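Local coordinates for precorrin-6Y C5,15-methyltransferase (Decarboxylating) (Geobacter metallireducens, PDB 3E05), which probably uses S-adenosyl-L-methionine to methylate and decarboxylate a precorrin intermediate in adenosylcobalamin biosynthesis, this chain being the C-terminal domain of the longer enzyme, at residues Lys171-Thr176 with Met180-Asn185; Glu123-Val128 with Glu156-Met161; Val54-Ser59 with Asp82-Phe87. All coordinates share one frame; numbering follows the deposited sequence.

Contact 1: residues Lys171-Thr176 with Met180-Asn185; sequences KTKGLT and MFESHN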
ATOM      1  N   LYS D 171       8.443   6.267  -0.443  1.00 27.42           N
ATOM      2  CA  LYS D 171       9.870   6.513  -0.194  1.00 29.53           C
ATOM      3  C   LYS D 171      10.106   7.737   0.673  1.00 29.75           C
ATOM      4  O   LYS D 171       9.387   8.721   0.562  1.00 30.25           O
ATOM      5  CB  LYS D 171      10.595   6.791  -1.504  1.00 29.72           C
ATOM      6  CG  LYS D 171      10.832   5.612  -2.384  1.00 40.71           C
ATOM      7  CD  LYS D 171      12.038   5.901  -3.261  1.00 40.96           C
ATOM      8  CE  LYS D 171      11.711   6.902  -4.348  1.00 39.06           C
ATOM      9  NZ  LYS D 171      12.681   6.788  -5.447  1.00 32.50           N
ATOM     10  N   THR D 172      11.155   7.700   1.482  1.00 28.90           N
ATOM     11  CA  THR D 172      11.578   8.901   2.204  1.00 36.46           C
ATOM     12  C   THR D 172      12.470   9.770   1.331  1.00 50.60           C
ATOM     13  O   THR D 172      13.189   9.264   0.466  1.00 56.05           O
ATOM     14  CB  THR D 172      12.345   8.573   3.488  1.00 34.11           C
ATOM     15  OG1 THR D 172      13.458   7.732   3.173  1.00 36.03           O
ATOM     16  CG2 THR D 172      11.440   7.877   4.503  1.00 33.42           C
ATOM     17  N   LYS D 173      12.423  11.078   1.559  1.00 65.46           N
ATOM     18  CA  LYS D 173      13.525  11.959   1.198  1.00 75.26           C
ATOM     19  C   LYS D 173      13.533  13.218   2.060  1.00 79.99           C
ATOM     20  O   LYS D 173      12.940  13.245   3.139  1.00 78.74           O
ATOM     21  CB  LYS D 173      13.447  12.337  -0.283  1.00 75.46           C
ATOM     22  CG  LYS D 173      12.413  13.407  -0.596  1.00 79.28           C
ATOM     23  CD  LYS D 173      12.233  13.579  -2.095  1.00 80.04           C
ATOM     24  CE  LYS D 173      11.720  14.970  -2.434  1.00 83.70           C
ATOM     25  NZ  LYS D 173      12.813  15.980  -2.435  1.00 82.95           N
ATOM     26  N   GLY D 174      14.206  14.257   1.577  1.00 86.66           N
ATOM     27  CA  GLY D 174      14.893  15.191   2.448  1.00 92.30           C
ATOM     28  C   GLY D 174      16.340  14.803   2.689  1.00 96.26           C
ATOM     29  O   GLY D 174      17.052  14.421   1.761  1.00 95.89           O
ATOM     30  N   LEU D 175      16.772  14.901   3.942  1.00 99.78           N
ATOM     31  CA  LEU D 175      18.049  14.332   4.358  1.00103.68           C
ATOM     32  C   LEU D 175      17.927  13.634   5.708  1.00104.13           C
ATOM     33  O   LEU D 175      18.218  12.445   5.832  1.00104.42           O
ATOM     34  CB  LEU D 175      19.124  15.419   4.422  1.00105.14           C
ATOM     35  CG  LEU D 175      19.237  16.333   3.201  1.00108.51           C
ATOM     36  CD1 LEU D 175      19.922  17.640   3.570  1.00109.33           C
ATOM     37  CD2 LEU D 175      19.980  15.634   2.073  1.00108.48           C
ATOM     38  N   THR D 176      17.495  14.381   6.719  1.00104.13           N
ATOM     39  CA  THR D 176      17.219  13.810   8.031  1.00102.92           C
ATOM     40  C   THR D 176      16.106  14.573   8.741  1.00101.01           C
ATOM     41  O   THR D 176      15.672  15.629   8.281  1.00100.00           O
ATOM     42  CB  THR D 176      18.475  13.808   8.921  1.00103.89           C
ATOM     43  OG1 THR D 176      18.175  13.183  10.175  1.00101.94           O
ATOM     44  CG2 THR D 176      18.954  15.230   9.172  1.00103.47           C
ATOM     45  N   MET D 180       9.881  12.001   5.819  1.00 38.19           N
ATOM     46  CA  MET D 180       8.486  11.709   5.523  1.00 39.19           C
ATOM     47  C   MET D 180       8.401  10.714   4.353  1.00 33.74           C
ATOM     48  O   MET D 180       9.122  10.868   3.364  1.00 31.54           O
ATOM     49  CB  MET D 180       7.813  13.022   5.130  1.00 38.31           C
ATOM     50  CG  MET D 180       6.315  12.960   4.880  1.00 45.36           C
ATOM     51  SD  MET D 180       5.683  14.615   4.564  1.00 49.57           S
ATOM     52  CE  MET D 180       5.933  14.762   2.806  1.00 39.01           C
ATOM     53  N   PHE D 181       7.510   9.728   4.452  1.00 32.51           N
ATOM     54  CA  PHE D 181       7.214   8.838   3.306  1.00 29.20           C
ATOM     55  C   PHE D 181       6.295   9.505   2.303  1.00 32.28           C
ATOM     56  O   PHE D 181       5.197   9.944   2.648  1.00 31.72           O
ATOM     57  CB  PHE D 181       6.582   7.522   3.762  1.00 32.22           C
ATOM     58  CG  PHE D 181       7.534   6.598   4.464  1.00 27.00           C
ATOM     59  CD1 PHE D 181       8.292   5.691   3.740  1.00 33.57           C
ATOM     60  CD2 PHE D 181       7.671   6.642   5.856  1.00 34.23           C
ATOM     61  CE1 PHE D 181       9.165   4.826   4.382  1.00 32.84           C
ATOM     62  CE2 PHE D 181       8.540   5.772   6.505  1.00 32.43           C
ATOM     63  CZ  PHE D 181       9.289   4.867   5.762  1.00 31.43           C
ATOM     64  N   GLU D 182       6.750   9.580   1.061  1.00 24.12           N
ATOM     65  CA  GLU D 182       5.930  10.069  -0.017  1.00 29.91           C
ATOM     66  C   GLU D 182       5.582   8.889  -0.913  1.00 28.94           C
ATOM     67  O   GLU D 182       6.461   8.151  -1.317  1.00 27.33           O
ATOM     68  CB  GLU D 182       6.671  11.149  -0.807  1.00 31.45           C
ATOM     69  CG  GLU D 182       7.245  12.247   0.074  1.00 42.22           C
ATOM     70  CD  GLU D 182       7.648  13.465  -0.725  1.00 55.21           C
ATOM     71  OE1 GLU D 182       6.754  14.254  -1.104  1.00 56.78           O
ATOM     72  OE2 GLU D 182       8.857  13.628  -0.980  1.00 64.31           O
ATOM     73  N   SER D 183       4.297   8.738  -1.212  1.00 26.17           N
ATOM     74  CA  SER D 183       3.798   7.632  -2.016  1.00 25.34           C
ATOM     75  C   SER D 183       3.861   7.972  -3.485  1.00 29.01           C
ATOM     76  O   SER D 183       3.549   9.090  -3.902  1.00 28.22           O
ATOM     77  CB  SER D 183       2.332   7.323  -1.665  1.00 28.40           C
ATOM     78  OG  SER D 183       2.220   6.868  -0.334  1.00 37.78           O
ATOM     79  N   HIS D 184       4.280   6.991  -4.270  1.00 23.45           N
ATOM     80  CA  HIS D 184       4.051   7.010  -5.710  1.00 26.84           C
ATOM     81  C   HIS D 184       2.624   6.553  -5.919  1.00 30.48           C
ATOM     82  O   HIS D 184       2.043   5.892  -5.061  1.00 28.87           O
ATOM     83  CB  HIS D 184       4.959   6.002  -6.412  1.00 27.28           C
ATOM     84  CG  HIS D 184       6.406   6.369  -6.415  1.00 32.65           C
ATOM     85  ND1 HIS D 184       7.409   5.428  -6.510  1.00 34.63           N
ATOM     86  CD2 HIS D 184       7.023   7.573  -6.366  1.00 37.63           C
ATOM     87  CE1 HIS D 184       8.582   6.033  -6.514  1.00 34.20           C
ATOM     88  NE2 HIS D 184       8.376   7.336  -6.432  1.00 34.96           N
ATOM     89  N   ASN D 185       2.064   6.862  -7.081  1.00 25.50           N
ATOM     90  CA  ASN D 185       0.766   6.321  -7.423  1.00 28.24           C
ATOM     91  C   ASN D 185       0.878   4.824  -7.708  1.00 28.74           C
ATOM     92  O   ASN D 185       1.960   4.357  -8.082  1.00 25.50           O
ATOM     93  CB  ASN D 185       0.185   7.096  -8.602  1.00 29.53           C
ATOM     94  CG  ASN D 185      -0.197   8.517  -8.219  1.00 31.32           C
ATOM     95  OD1 ASN D 185      -0.299   8.863  -7.032  1.00 26.35           O
ATOM     96  ND2 ASN D 185      -0.391   9.353  -9.219  1.00 35.19           N
TER

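Contact 2: residues Glu123-Val128 with Glu156-Met161; sequences EIIDAV and EDHGYM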
ATOM      1  N   GLU D 123      -6.162  -3.374 -30.511  1.00 39.34           N
ATOM      2  CA  GLU D 123      -5.483  -3.542 -31.779  1.00 41.19           C
ATOM      3  C   GLU D 123      -4.014  -3.906 -31.572  1.00 37.66           C
ATOM      4  O   GLU D 123      -3.462  -4.714 -32.325  1.00 38.09           O
ATOM      5  CB  GLU D 123      -5.629  -2.278 -32.628  1.00 43.04           C
ATOM      6  CG  GLU D 123      -7.075  -1.987 -33.041  1.00 47.91           C
ATOM      7  CD  GLU D 123      -7.844  -1.070 -32.078  1.00 54.31           C
ATOM      8  OE1 GLU D 123      -7.378  -0.801 -30.943  1.00 47.79           O
ATOM      9  OE2 GLU D 123      -8.940  -0.612 -32.470  1.00 58.07           O
ATOM     10  N   ILE D 124      -3.395  -3.336 -30.536  1.00 34.92           N
ATOM     11  CA  ILE D 124      -2.010  -3.668 -30.190  1.00 32.33           C
ATOM     12  C   ILE D 124      -1.881  -5.102 -29.674  1.00 37.06           C
ATOM     13  O   ILE D 124      -0.975  -5.822 -30.100  1.00 35.63           O
ATOM     14  CB  ILE D 124      -1.389  -2.654 -29.194  1.00 33.69           C
ATOM     15  CG1 ILE D 124      -1.070  -1.344 -29.907  1.00 33.71           C
ATOM     16  CG2 ILE D 124      -0.103  -3.217 -28.539  1.00 33.26           C
ATOM     17  CD1 ILE D 124      -0.822  -0.165 -28.966  1.00 36.90           C
ATOM     18  N   ILE D 125      -2.779  -5.512 -28.772  1.00 36.16           N
ATOM     19  CA  ILE D 125      -2.742  -6.862 -28.209  1.00 35.48           C
ATOM     20  C   ILE D 125      -2.958  -7.912 -29.306  1.00 38.72           C
ATOM     21  O   ILE D 125      -2.226  -8.900 -29.373  1.00 37.17           O
ATOM     22  CB  ILE D 125      -3.686  -7.027 -26.971  1.00 35.68           C
ATOM     23  CG1 ILE D 125      -3.043  -6.340 -25.750  1.00 33.82           C
ATOM     24  CG2 ILE D 125      -3.923  -8.500 -26.630  1.00 33.79           C
ATOM     25  CD1 ILE D 125      -3.944  -6.234 -24.519  1.00 38.79           C
ATOM     26  N   ASP D 126      -3.929  -7.663 -30.187  1.00 37.92           N
ATOM     27  CA  ASP D 126      -4.187  -8.537 -31.336  1.00 41.25           C
ATOM     28  C   ASP D 126      -2.961  -8.699 -32.223  1.00 39.76           C
ATOM     29  O   ASP D 126      -2.585  -9.824 -32.556  1.00 41.60           O
ATOM     30  CB  ASP D 126      -5.358  -8.012 -32.168  1.00 41.27           C
ATOM     31  CG  ASP D 126      -6.696  -8.305 -31.535  1.00 50.91           C
ATOM     32  OD1 ASP D 126      -7.703  -8.308 -32.266  1.00 58.70           O
ATOM     33  OD2 ASP D 126      -6.748  -8.524 -30.306  1.00 58.79           O
ATOM     34  N   ALA D 127      -2.339  -7.570 -32.573  1.00 39.30           N
ATOM     35  CA  ALA D 127      -1.149  -7.552 -33.420  1.00 36.72           C
ATOM     36  C   ALA D 127       0.044  -8.253 -32.763  1.00 39.61           C
ATOM     37  O   ALA D 127       0.726  -9.044 -33.414  1.00 35.59           O
ATOM     38  CB  ALA D 127      -0.804  -6.134 -33.814  1.00 36.84           C
ATOM     39  N   VAL D 128       0.269  -7.979 -31.474  1.00 37.96           N
ATOM     40  CA  VAL D 128       1.311  -8.648 -30.680  1.00 33.63           C
ATOM     41  C   VAL D 128       1.099 -10.158 -30.558  1.00 36.50           C
ATOM     42  O   VAL D 128       2.054 -10.931 -30.690  1.00 38.93           O
ATOM     43  CB  VAL D 128       1.437  -8.029 -29.241  1.00 35.80           C
ATOM     44  CG1 VAL D 128       2.269  -8.922 -28.344  1.00 30.10           C
ATOM     45  CG2 VAL D 128       2.052  -6.658 -29.309  1.00 28.96           C
ATOM     46  N   GLU D 156      -6.934 -12.466 -21.859  1.00 40.60           N
ATOM     47  CA  GLU D 156      -7.643 -13.704 -21.529  1.00 43.44           C
ATOM     48  C   GLU D 156      -8.465 -14.265 -22.693  1.00 43.73           C
ATOM     49  O   GLU D 156      -8.640 -15.485 -22.795  1.00 47.04           O
ATOM     50  CB  GLU D 156      -8.485 -13.533 -20.275  1.00 42.45           C
ATOM     51  CG  GLU D 156      -7.626 -13.529 -19.010  1.00 43.72           C
ATOM     52  CD  GLU D 156      -8.437 -13.575 -17.743  1.00 50.20           C
ATOM     53  OE1 GLU D 156      -9.630 -13.194 -17.782  1.00 51.53           O
ATOM     54  OE2 GLU D 156      -7.874 -13.992 -16.707  1.00 55.68           O
ATOM     55  N   ASP D 157      -8.946 -13.374 -23.559  1.00 44.93           N
ATOM     56  CA  ASP D 157      -9.624 -13.749 -24.804  1.00 48.76           C
ATOM     57  C   ASP D 157      -8.720 -14.528 -25.749  1.00 49.16           C
ATOM     58  O   ASP D 157      -9.198 -15.391 -26.498  1.00 49.82           O
ATOM     59  CB  ASP D 157     -10.135 -12.510 -25.548  1.00 50.91           C
ATOM     60  CG  ASP D 157     -11.408 -11.949 -24.959  1.00 59.18           C
ATOM     61  OD1 ASP D 157     -11.983 -12.587 -24.047  1.00 64.05           O
ATOM     62  OD2 ASP D 157     -11.825 -10.857 -25.409  1.00 61.60           O
ATOM     63  N   HIS D 158      -7.423 -14.214 -25.719  1.00 46.28           N
ATOM     64  CA  HIS D 158      -6.439 -14.864 -26.581  0.50 43.44           C
ATOM     65  C   HIS D 158      -5.791 -16.077 -25.911  1.00 42.82           C
ATOM     66  O   HIS D 158      -4.810 -16.612 -26.412  1.00 43.51           O
ATOM     67  CB  HIS D 158      -5.364 -13.866 -27.032  0.50 42.91           C
ATOM     68  CG  HIS D 158      -5.869 -12.792 -27.943  0.50 46.35           C
ATOM     69  ND1 HIS D 158      -6.488 -13.062 -29.145  0.50 48.23           N
ATOM     70  CD2 HIS D 158      -5.817 -11.443 -27.842  0.50 46.20           C
ATOM     71  CE1 HIS D 158      -6.817 -11.926 -29.733  0.50 49.57           C
ATOM     72  NE2 HIS D 158      -6.420 -10.927 -28.963  0.50 49.21           N
ATOM     73  N   GLY D 159      -6.340 -16.498 -24.776  1.00 40.91           N
ATOM     74  CA  GLY D 159      -5.879 -17.707 -24.090  1.00 41.10           C
ATOM     75  C   GLY D 159      -4.610 -17.592 -23.264  1.00 41.72           C
ATOM     76  O   GLY D 159      -3.963 -18.600 -22.970  1.00 43.59           O
ATOM     77  N   TYR D 160      -4.246 -16.369 -22.878  1.00 42.71           N
ATOM     78  CA  TYR D 160      -3.074 -16.158 -22.023  1.00 35.99           C
ATOM     79  C   TYR D 160      -3.422 -16.393 -20.559  1.00 35.89           C
ATOM     80  O   TYR D 160      -4.530 -16.068 -20.108  1.00 34.96           O
ATOM     81  CB  TYR D 160      -2.519 -14.731 -22.171  1.00 35.52           C
ATOM     82  CG  TYR D 160      -1.848 -14.466 -23.497  1.00 36.08           C
ATOM     83  CD1 TYR D 160      -0.512 -14.820 -23.714  1.00 37.30           C
ATOM     84  CD2 TYR D 160      -2.546 -13.853 -24.540  1.00 33.16           C
ATOM     85  CE1 TYR D 160       0.104 -14.588 -24.940  1.00 34.99           C
ATOM     86  CE2 TYR D 160      -1.936 -13.620 -25.766  1.00 32.42           C
ATOM     87  CZ  TYR D 160      -0.621 -13.989 -25.958  1.00 37.53           C
ATOM     88  OH  TYR D 160      -0.027 -13.753 -27.175  1.00 38.58           O
ATOM     89  N   MET D 161      -2.471 -16.971 -19.831  1.00 34.26           N
ATOM     90  CA  MET D 161      -2.473 -16.897 -18.379  1.00 36.77           C
ATOM     91  C   MET D 161      -2.105 -15.460 -18.037  1.00 36.41           C
ATOM     92  O   MET D 161      -1.160 -14.919 -18.618  1.00 35.48           O
ATOM     93  CB  MET D 161      -1.415 -17.819 -17.804  1.00 33.68           C
ATOM     94  CG  MET D 161      -1.946 -19.113 -17.271  1.00 53.45           C
ATOM     95  SD  MET D 161      -1.359 -19.358 -15.594  1.00 58.09           S
ATOM     96  CE  MET D 161      -2.483 -18.262 -14.723  1.00 50.69           C
TER

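Contact 3: residues Val54-Ser59 with Asp82-Phe87; sequences VSIEAS and DNLKKF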
ATOM      1  N   VAL D  54      12.661   1.621 -19.620  1.00 22.14           N
ATOM      2  CA  VAL D  54      12.493   0.165 -19.618  1.00 28.50           C
ATOM      3  C   VAL D  54      13.408  -0.452 -20.666  1.00 28.66           C
ATOM      4  O   VAL D  54      14.171  -1.363 -20.358  1.00 27.33           O
ATOM      5  CB  VAL D  54      11.025  -0.259 -19.862  1.00 25.93           C
ATOM      6  CG1 VAL D  54      10.868  -1.796 -19.856  1.00 30.34           C
ATOM      7  CG2 VAL D  54      10.100   0.399 -18.801  1.00 26.65           C
ATOM      8  N   SER D  55      13.342   0.074 -21.888  1.00 32.23           N
ATOM      9  CA  SER D  55      14.215  -0.358 -22.997  1.00 29.04           C
ATOM     10  C   SER D  55      15.687  -0.287 -22.629  1.00 27.56           C
ATOM     11  O   SER D  55      16.444  -1.206 -22.934  1.00 33.37           O
ATOM     12  CB  SER D  55      13.982   0.527 -24.219  1.00 31.04           C
ATOM     13  OG  SER D  55      12.899   0.040 -24.970  1.00 30.90           O
ATOM     14  N   ILE D  56      16.070   0.788 -21.949  1.00 25.72           N
ATOM     15  CA  ILE D  56      17.478   1.035 -21.626  1.00 30.99           C
ATOM     16  C   ILE D  56      18.018   0.048 -20.587  1.00 33.76           C
ATOM     17  O   ILE D  56      19.075  -0.551 -20.782  1.00 29.91           O
ATOM     18  CB  ILE D  56      17.711   2.504 -21.223  1.00 32.74           C
ATOM     19  CG1 ILE D  56      17.665   3.393 -22.471  1.00 34.45           C
ATOM     20  CG2 ILE D  56      19.023   2.692 -20.480  1.00 34.16           C
ATOM     21  CD1 ILE D  56      17.582   4.863 -22.153  1.00 32.48           C
ATOM     22  N   GLU D  57      17.290  -0.147 -19.492  1.00 31.65           N
ATOM     23  CA  GLU D  57      17.703  -1.163 -18.508  1.00 29.14           C
ATOM     24  C   GLU D  57      17.572  -2.620 -19.011  1.00 27.03           C
ATOM     25  O   GLU D  57      18.415  -3.465 -18.705  1.00 27.06           O
ATOM     26  CB  GLU D  57      17.029  -0.917 -17.143  1.00 27.78           C
ATOM     27  CG  GLU D  57      17.575   0.334 -16.447  1.00 29.05           C
ATOM     28  CD  GLU D  57      17.060   0.521 -15.048  1.00 29.41           C
ATOM     29  OE1 GLU D  57      16.318  -0.353 -14.555  1.00 31.12           O
ATOM     30  OE2 GLU D  57      17.381   1.555 -14.434  1.00 32.63           O
ATOM     31  N   ALA D  58      16.551  -2.890 -19.829  1.00 26.26           N
ATOM     32  CA  ALA D  58      16.429  -4.175 -20.538  1.00 30.85           C
ATOM     33  C   ALA D  58      17.662  -4.479 -21.396  1.00 32.55           C
ATOM     34  O   ALA D  58      18.114  -5.629 -21.461  1.00 32.45           O
ATOM     35  CB  ALA D  58      15.221  -4.173 -21.418  1.00 30.20           C
ATOM     36  N   SER D  59      18.176  -3.440 -22.056  1.00 34.35           N
ATOM     37  CA  SER D  59      19.344  -3.553 -22.923  1.00 31.20           C
ATOM     38  C   SER D  59      20.607  -3.873 -22.130  1.00 34.93           C
ATOM     39  O   SER D  59      21.499  -4.563 -22.629  1.00 37.41           O
ATOM     40  CB  SER D  59      19.508  -2.293 -23.778  1.00 30.63           C
ATOM     41  OG  SER D  59      20.199  -1.275 -23.083  1.00 31.87           O
ATOM     42  N   ASP D  82      18.082  11.303 -26.816  1.00 41.26           N
ATOM     43  CA  ASP D  82      19.028  11.797 -25.810  1.00 42.61           C
ATOM     44  C   ASP D  82      19.407  10.712 -24.805  1.00 42.49           C
ATOM     45  O   ASP D  82      20.582  10.544 -24.469  1.00 37.99           O
ATOM     46  CB  ASP D  82      18.459  13.007 -25.055  1.00 44.63           C
ATOM     47  CG  ASP D  82      18.452  14.283 -25.884  1.00 59.08           C
ATOM     48  OD1 ASP D  82      18.775  14.236 -27.095  1.00 62.63           O
ATOM     49  OD2 ASP D  82      18.109  15.342 -25.311  1.00 63.00           O
ATOM     50  N   ASN D  83      18.409   9.967 -24.331  1.00 41.00           N
ATOM     51  CA  ASN D  83      18.657   8.915 -23.344  1.00 39.70           C
ATOM     52  C   ASN D  83      19.477   7.729 -23.879  1.00 39.01           C
ATOM     53  O   ASN D  83      20.399   7.256 -23.212  1.00 40.98           O
ATOM     54  CB  ASN D  83      17.333   8.450 -22.719  1.00 36.45           C
ATOM     55  CG  ASN D  83      16.677   9.524 -21.854  1.00 39.91           C
ATOM     56  OD1 ASN D  83      17.353  10.331 -21.201  1.00 36.68           O
ATOM     57  ND2 ASN D  83      15.344   9.530 -21.838  1.00 33.08           N
ATOM     58  N   LEU D  84      19.151   7.272 -25.084  1.00 39.31           N
ATOM     59  CA  LEU D  84      19.857   6.162 -25.722  1.00 43.61           C
ATOM     60  C   LEU D  84      21.345   6.459 -25.873  1.00 47.82           C
ATOM     61  O   LEU D  84      22.184   5.595 -25.614  1.00 49.76           O
ATOM     62  CB  LEU D  84      19.241   5.835 -27.084  1.00 42.96           C
ATOM     63  CG  LEU D  84      17.819   5.274 -27.108  1.00 39.61           C
ATOM     64  CD1 LEU D  84      17.414   4.812 -28.507  1.00 40.35           C
ATOM     65  CD2 LEU D  84      17.690   4.133 -26.136  1.00 39.36           C
ATOM     66  N   LYS D  85      21.644   7.700 -26.253  1.00 47.27           N
ATOM     67  CA  LYS D  85      23.002   8.203 -26.381  1.00 54.65           C
ATOM     68  C   LYS D  85      23.698   8.302 -25.011  1.00 51.80           C
ATOM     69  O   LYS D  85      24.827   7.833 -24.868  1.00 53.47           O
ATOM     70  CB  LYS D  85      22.968   9.555 -27.124  1.00 56.61           C
ATOM     71  CG  LYS D  85      24.295  10.299 -27.257  1.00 65.93           C
ATOM     72  CD  LYS D  85      24.294  11.269 -28.451  1.00 69.19           C
ATOM     73  CE  LYS D  85      23.085  12.226 -28.474  1.00 78.94           C
ATOM     74  NZ  LYS D  85      23.116  13.280 -27.416  1.00 83.75           N
ATOM     75  N   LYS D  86      23.017   8.878 -24.016  1.00 46.20           N
ATOM     76  CA  LYS D  86      23.574   9.050 -22.662  1.00 43.96           C
ATOM     77  C   LYS D  86      23.951   7.732 -21.976  1.00 45.04           C
ATOM     78  O   LYS D  86      25.012   7.630 -21.342  1.00 44.29           O
ATOM     79  CB  LYS D  86      22.589   9.828 -21.769  1.00 44.62           C
ATOM     80  CG  LYS D  86      23.061  10.043 -20.329  1.00 38.98           C
ATOM     81  CD  LYS D  86      22.092  10.901 -19.523  1.00 42.15           C
ATOM     82  CE  LYS D  86      22.673  11.183 -18.154  1.00 40.23           C
ATOM     83  NZ  LYS D  86      21.814  11.931 -17.209  1.00 36.32           N
ATOM     84  N   PHE D  87      23.085   6.729 -22.110  1.00 43.33           N
ATOM     85  CA  PHE D  87      23.250   5.478 -21.376  1.00 41.41           C
ATOM     86  C   PHE D  87      23.882   4.381 -22.214  1.00 46.39           C
ATOM     87  O   PHE D  87      24.051   3.247 -21.748  1.00 48.89           O
ATOM     88  CB  PHE D  87      21.917   5.034 -20.773  1.00 39.03           C
ATOM     89  CG  PHE D  87      21.392   5.987 -19.753  1.00 34.65           C
ATOM     90  CD1 PHE D  87      22.006   6.091 -18.510  1.00 34.35           C
ATOM     91  CD2 PHE D  87      20.299   6.798 -20.034  1.00 35.08           C
ATOM     92  CE1 PHE D  87      21.541   6.981 -17.563  1.00 36.79           C
ATOM     93  CE2 PHE D  87      19.816   7.696 -19.091  1.00 35.73           C
ATOM     94  CZ  PHE D  87      20.443   7.785 -17.842  1.00 33.02           C
TER

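Contact 1: residues Lys171-Thr176 with Met180-Asn185
Thr172 OG1 lies between the backbone N and the carbonyl carbon (chi1 56°), which leaves CG2 anti to the carbonyl carbon, and Phe181 CG is likewise anti to its own carbonyl carbon (chi1 -71°); methyl and ring thus sit side by side on one face of a beta hairpin, strand 161-173 with strand 180-193. The methyl stands over the middle of the aromatic face: Thr172 CG2 lies 3.8 Å from the Phe181 ring centroid and only 9° off the ring normal, a CH-pi contact that touches all six ring carbons almost evenly. Thr172 OG1 is hydrogen-bonded to Val164 N of a third subunit, whose Val164 also packs on Phe181. Lys171 and Glu182 form the antiparallel hydrogen-bonded pair that ties the strands together. Lys171 N reaches Glu182 O at 2.9 Å, and Glu182 N returns to Lys171 O at 2.8 Å, the second bond practically straight. A CA-H...O contact from Thr172 CA to Met180 O, 3.4 Å, follows on the turn side, where pairing weakens: Lys173 N is 3.8 Å from Met180 O and is buried without a partner. At the far end of the contact, Ser183 OG bonds to His184 O of the second subunit, and His184 O to Ser183 OG of that subunit, so the hairpin takes part in the subunit interfaces of the four-chain assembly. The other face carries long polar chains. Lys171 bends to lay CE against His184 CE1 at 3.9 Å, while its NZ forms a salt bridge with Glu27. Lys173 passes its aliphatic part across the Glu182 carboxylate, and it is Lys173 CE, 3.5 Å from Glu182 OE2, rather than the ammonium nitrogen, that makes the closest approach.

Contact 2: residues Glu123-Val128 with Glu156-Met161
A histidine-carboxylate hydrogen bond joins His158, at the capped C-terminal end of helix 145-157, to Asp126 in the middle of helix 121-131. His158 NE2 donates to Asp126 OD2 at 2.8 Å, with an N-H...O angle of 153°, so the bond is somewhat bent. The oxygen lies at the ring edge, close to the imidazole plane, yet the nitrogen comes at it from well above the carboxylate plane; the two flat groups stand 79° apart. Asp126 starts out away from the histidine, and its CG, set beside the backbone N (chi1 -77°), brings OD2 back to the ring. His158 is modelled in two conformers, so this bond describes one of them. Next to the polar bond, Ile125 CG2 touches His158 CD2 at 3.7 Å, again at the ring edge, and gives the imidazole an apolar shoulder. Replacing Asp126 by alanine would probably leave His158 NE2 without its acceptor and the imidazole freer to turn. The backbone that presents the histidine is folded into a Schellman motif: Gly159, with positive phi, is the C-prime residue, Gly159 N bonds to Glu156 O at 3.2 Å, and Tyr160 N reaches back to Leu155 O. Tyr160 is buried against Leu155 of the same helix, while Met161 enters the next strand. Asp126 CA and His158 CA, the nearest alpha carbons of the two segments, are 8.2 Å apart, so the side chains span the gap. Deeper in, Ile125 packs on Phe154 and Leu155 of helix 145-157, Val128 rests on Trp45 and Ile47 of strand 43-47, and Tyr160 lies against Ala192 of strand 180-193, so the polar bond sits at the outer margin of helices packed on the central sheet.

Contact 3: residues Val54-Ser59 with Asp82-Phe87
Ile56 and its three neighbours Asn83, Leu84 and Phe87 make the tight part of this contact, where helix 53-61 meets the C-terminal end of helix 74-86 on one side of the Rossmann-like sheet of a class I methyltransferase. Three carbons of the isoleucine side chain each have a nearest partner. CD1 comes in against Asn83 CB at 3.6 Å, CG1 lies beside Leu84 CD2 at 3.7 Å, and CG2 meets Phe87 CB, also at 3.7 Å. This spread follows from the branch torsion: CG1 sits beside the backbone N (chi1 -75°) and continues extended, carrying CD1 out to Asn83 while CG1 faces Leu84 and CG2 faces Phe87. The tip of that arm also approaches the Phe87 ring obliquely, Ile56 CD1 to Phe87 CD2 being 4.0 Å. Phe87 is further walled in by Tyr6, edge-to-face, and by Phe16. The amide of Asn83 is spent elsewhere: OD1 takes Ala17 N, and ND2 gives to Ser51 O, in what is probably the glycine-rich loop preceding helix 53-61. The looser side is at Leu84, which is partly exposed; beyond it, Asp82 and Lys85 face solvent on the outer side of their helix, Lys85 poorly ordered, and Lys86 runs off to a salt bridge with Glu15 after laying its CG over a face of the Phe87 ring. On the first helix Ser59 bends back, OG giving a hydrogen bond to Ile56 O at 2.7 Å, so even this buried hydroxyl is satisfied within its own helix. The two segments meet through apolar side-chain contacts, with no polar bond between them; the fit depends on shape and dispersion, and the Asn83 amide instead binds Ala17 N and Ser51 O.

Overall arrangement
Along the chain the contacts come in the order 3, 2, 1, each closing before the next opens. Contact 3 joins two helices of the parallel beta-alpha-beta half of the sheet; contact 2 lies on the opposite side of the chain's centre, centre to centre 27 Å away. Contact 1 is the outlying hairpin, its centre 38 Å from that of contact 2 and 26 Å from that of contact 3, and no two contacts touch. Helix 145-157, at whose C-terminal end contact 2 lies, leads directly into strand 161-173 of contact 1. Both those contacts reach the third subunit, whereas contact 3 lies within the methyltransferase core, touched by no other chain; the hairpin also meets the second subunit.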